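Local coordinates for protein acetyltransferase PA1377 (Pseudomonas aeruginosa, PDB 2VI7) that probably transfers an acetyl group to an amine, as expected of a member of the GNAT (GCN5-related N-acetyltransferase) family, at residues R105-L110 with R139-E144. Residues are numbered along the deposited sequence; the frame is centred on the assembly and turned at random.
Sequences RLLGEL and RKFGFE. With SO4 (sulfate ion), chain E.
Leu107 swings CG anti to its own N (chi1 -174°), out from helix 102-117, while Phe141 turns its ring away from its carbonyl carbon and beside its N (chi1 -76°); the two side chains run antiparallel alongside one another. Leu107 CG stands over one face of the Phe141 ring, nearer the ring's edge than its centre, and its CD2 methyl comes to 3.6 Å from Phe141 CD1. The far end of the ring reaches the helix backbone: Phe141 CE2 lies 3.3 Å from Gly108 CA, an oblique approach, close because the glycine has no side chain there. Leu107 CD2 also meets the second phenylalanine, obliquely and more loosely, at 4.4 Å from Phe143 CE1. Phe141 and Phe143 flank Gly142, the C-prime residue (positive phi) of the Schellman motif that ends helix 132-140: Gly142 N bonds to Arg139 O (3.2 Å) and Phe143 N to Tyr138 O. In the GNAT fold this turn leads from the helix into strand 144-152, and the contact packs it against helix 102-117, with Leu111 touching both phenylalanine rings and Leu137 and Tyr138 touching Leu107. Directed away from helix 102-117, the extended Arg139 chain carries its guanidinium to a sulfate, probably from the crystallisation liquor. Sulfate O1 sits at the guanidinium edge, in plane, taking a hydrogen bond from Arg139 NE (2.9 Å, 153°) and a weak one from NH2; Thr145 OG1 is a further hydrogen-bond partner of the ion.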
loop_
_atom_site.group_PDB
_atom_site.type_symbol
_atom_site.label_atom_id
_atom_site.label_comp_id
_atom_site.label_asym_id
_atom_site.label_seq_id
_atom_site.Cartn_x
_atom_site.Cartn_y
_atom_site.Cartn_z
ATOM N N ARG A 105 2.442 24.672 -0.341
ATOM C CA ARG A 105 2.511 24.973 -1.765
ATOM C C ARG A 105 2.369 23.684 -2.569
ATOM O O ARG A 105 1.513 23.565 -3.452
ATOM C CB ARG A 105 3.857 25.627 -2.066
ATOM C CG ARG A 105 3.978 26.278 -3.428
ATOM C CD ARG A 105 3.442 27.701 -3.427
ATOM N NE ARG A 105 3.791 28.408 -4.661
ATOM C CZ ARG A 105 3.279 28.132 -5.859
ATOM N NH1 ARG A 105 3.665 28.829 -6.924
ATOM N NH2 ARG A 105 2.376 27.167 -5.998
ATOM N N LEU A 106 3.223 22.719 -2.243
ATOM C CA LEU A 106 3.234 21.423 -2.903
ATOM C C LEU A 106 1.917 20.665 -2.732
ATOM O O LEU A 106 1.341 20.195 -3.715
ATOM C CB LEU A 106 4.386 20.560 -2.356
ATOM C CG LEU A 106 5.822 20.804 -2.840
ATOM C CD1 LEU A 106 6.799 20.096 -1.913
ATOM C CD2 LEU A 106 5.982 20.312 -4.270
ATOM N N LEU A 107 1.449 20.555 -1.489
ATOM C CA LEU A 107 0.226 19.815 -1.188
ATOM C C LEU A 107 -1.018 20.438 -1.806
ATOM O O LEU A 107 -1.829 19.744 -2.413
ATOM C CB LEU A 107 0.048 19.669 0.334
ATOM C CG LEU A 107 -1.121 18.789 0.801
ATOM C CD1 LEU A 107 -1.025 17.414 0.141
ATOM C CD2 LEU A 107 -1.130 18.669 2.319
ATOM N N GLY A 108 -1.163 21.748 -1.653
ATOM C CA GLY A 108 -2.310 22.426 -2.212
ATOM C C GLY A 108 -2.418 22.162 -3.700
ATOM O O GLY A 108 -3.509 21.974 -4.232
ATOM N N GLU A 109 -1.274 22.118 -4.373
ATOM C CA GLU A 109 -1.238 21.893 -5.809
ATOM C C GLU A 109 -1.541 20.450 -6.204
ATOM O O GLU A 109 -2.157 20.218 -7.239
ATOM C CB GLU A 109 0.123 22.311 -6.367
ATOM C CG GLU A 109 0.167 22.423 -7.883
ATOM C CD GLU A 109 -0.287 23.788 -8.378
ATOM O OE1 GLU A 109 -0.798 24.581 -7.552
ATOM O OE2 GLU A 109 -0.128 24.055 -9.588
ATOM N N LEU A 110 -1.101 19.479 -5.406
ATOM C CA LEU A 110 -1.387 18.077 -5.708
ATOM C C LEU A 110 -2.882 17.830 -5.534
ATOM O O LEU A 110 -3.479 17.038 -6.266
ATOM C CB LEU A 110 -0.627 17.137 -4.769
ATOM C CG LEU A 110 0.889 16.973 -4.868
ATOM C CD1 LEU A 110 1.333 15.946 -3.856
ATOM C CD2 LEU A 110 1.280 16.519 -6.255
ATOM N N ARG A 139 -4.004 18.394 8.170
ATOM C CA ARG A 139 -5.308 18.714 8.753
ATOM C C ARG A 139 -5.843 20.010 8.143
ATOM O O ARG A 139 -7.044 20.158 7.950
ATOM C CB ARG A 139 -5.197 18.866 10.270
ATOM C CG ARG A 139 -5.141 17.552 11.002
ATOM C CD ARG A 139 -4.893 17.754 12.478
ATOM N NE ARG A 139 -5.014 16.499 13.216
ATOM C CZ ARG A 139 -4.626 16.337 14.476
ATOM N NH1 ARG A 139 -4.084 17.347 15.142
ATOM N NH2 ARG A 139 -4.790 15.171 15.078
ATOM N N LYS A 140 -4.946 20.948 7.854
ATOM C CA LYS A 140 -5.326 22.212 7.236
ATOM C C LYS A 140 -6.013 21.942 5.895
ATOM O O LYS A 140 -6.949 22.648 5.519
ATOM C CB LYS A 140 -4.082 23.071 6.999
ATOM C CG LYS A 140 -4.285 24.189 5.988
ATOM C CD LYS A 140 -2.987 24.896 5.656
ATOM C CE LYS A 140 -3.121 25.724 4.378
ATOM N NZ LYS A 140 -4.277 26.673 4.404
ATOM N N PHE A 141 -5.543 20.919 5.179
ATOM C CA PHE A 141 -6.095 20.567 3.868
ATOM C C PHE A 141 -7.227 19.545 3.855
ATOM O O PHE A 141 -7.518 18.962 2.816
ATOM C CB PHE A 141 -4.981 20.093 2.914
ATOM C CG PHE A 141 -4.136 21.218 2.351
ATOM C CD1 PHE A 141 -2.997 21.668 3.025
ATOM C CD2 PHE A 141 -4.515 21.870 1.175
ATOM C CE1 PHE A 141 -2.253 22.755 2.539
ATOM C CE2 PHE A 141 -3.777 22.961 0.681
ATOM C CZ PHE A 141 -2.647 23.404 1.362
ATOM N N GLY A 142 -7.852 19.325 5.008
ATOM C CA GLY A 142 -8.965 18.399 5.091
ATOM C C GLY A 142 -8.688 16.944 5.414
ATOM O O GLY A 142 -9.621 16.140 5.421
ATOM N N PHE A 143 -7.434 16.576 5.660
ATOM C CA PHE A 143 -7.146 15.181 5.985
ATOM C C PHE A 143 -7.551 14.896 7.421
ATOM O O PHE A 143 -7.347 15.714 8.317
ATOM C CB PHE A 143 -5.659 14.847 5.830
ATOM C CG PHE A 143 -5.198 14.748 4.407
ATOM C CD1 PHE A 143 -4.882 15.895 3.683
ATOM C CD2 PHE A 143 -5.070 13.504 3.788
ATOM C CE1 PHE A 143 -4.441 15.809 2.359
ATOM C CE2 PHE A 143 -4.630 13.407 2.462
ATOM C CZ PHE A 143 -4.313 14.567 1.743
ATOM N N GLU A 144 -8.131 13.727 7.637
ATOM C CA GLU A 144 -8.534 13.339 8.965
ATOM C C GLU A 144 -7.847 12.031 9.276
ATOM O O GLU A 144 -7.606 11.230 8.381
ATOM C CB GLU A 144 -10.036 13.140 9.034
ATOM C CG GLU A 144 -10.853 14.389 8.850
ATOM C CD GLU A 144 -12.345 14.089 8.918
ATOM O OE1 GLU A 144 -12.832 13.674 9.999
ATOM O OE2 GLU A 144 -13.023 14.256 7.883
HETATM S S SO4 E . -8.054 14.344 13.160
HETATM O O1 SO4 E . -6.698 14.205 12.604
HETATM O O2 SO4 E . -9.001 13.497 12.408
HETATM O O3 SO4 E . -8.061 13.930 14.588
HETATM O O4 SO4 E . -8.439 15.752 13.014
#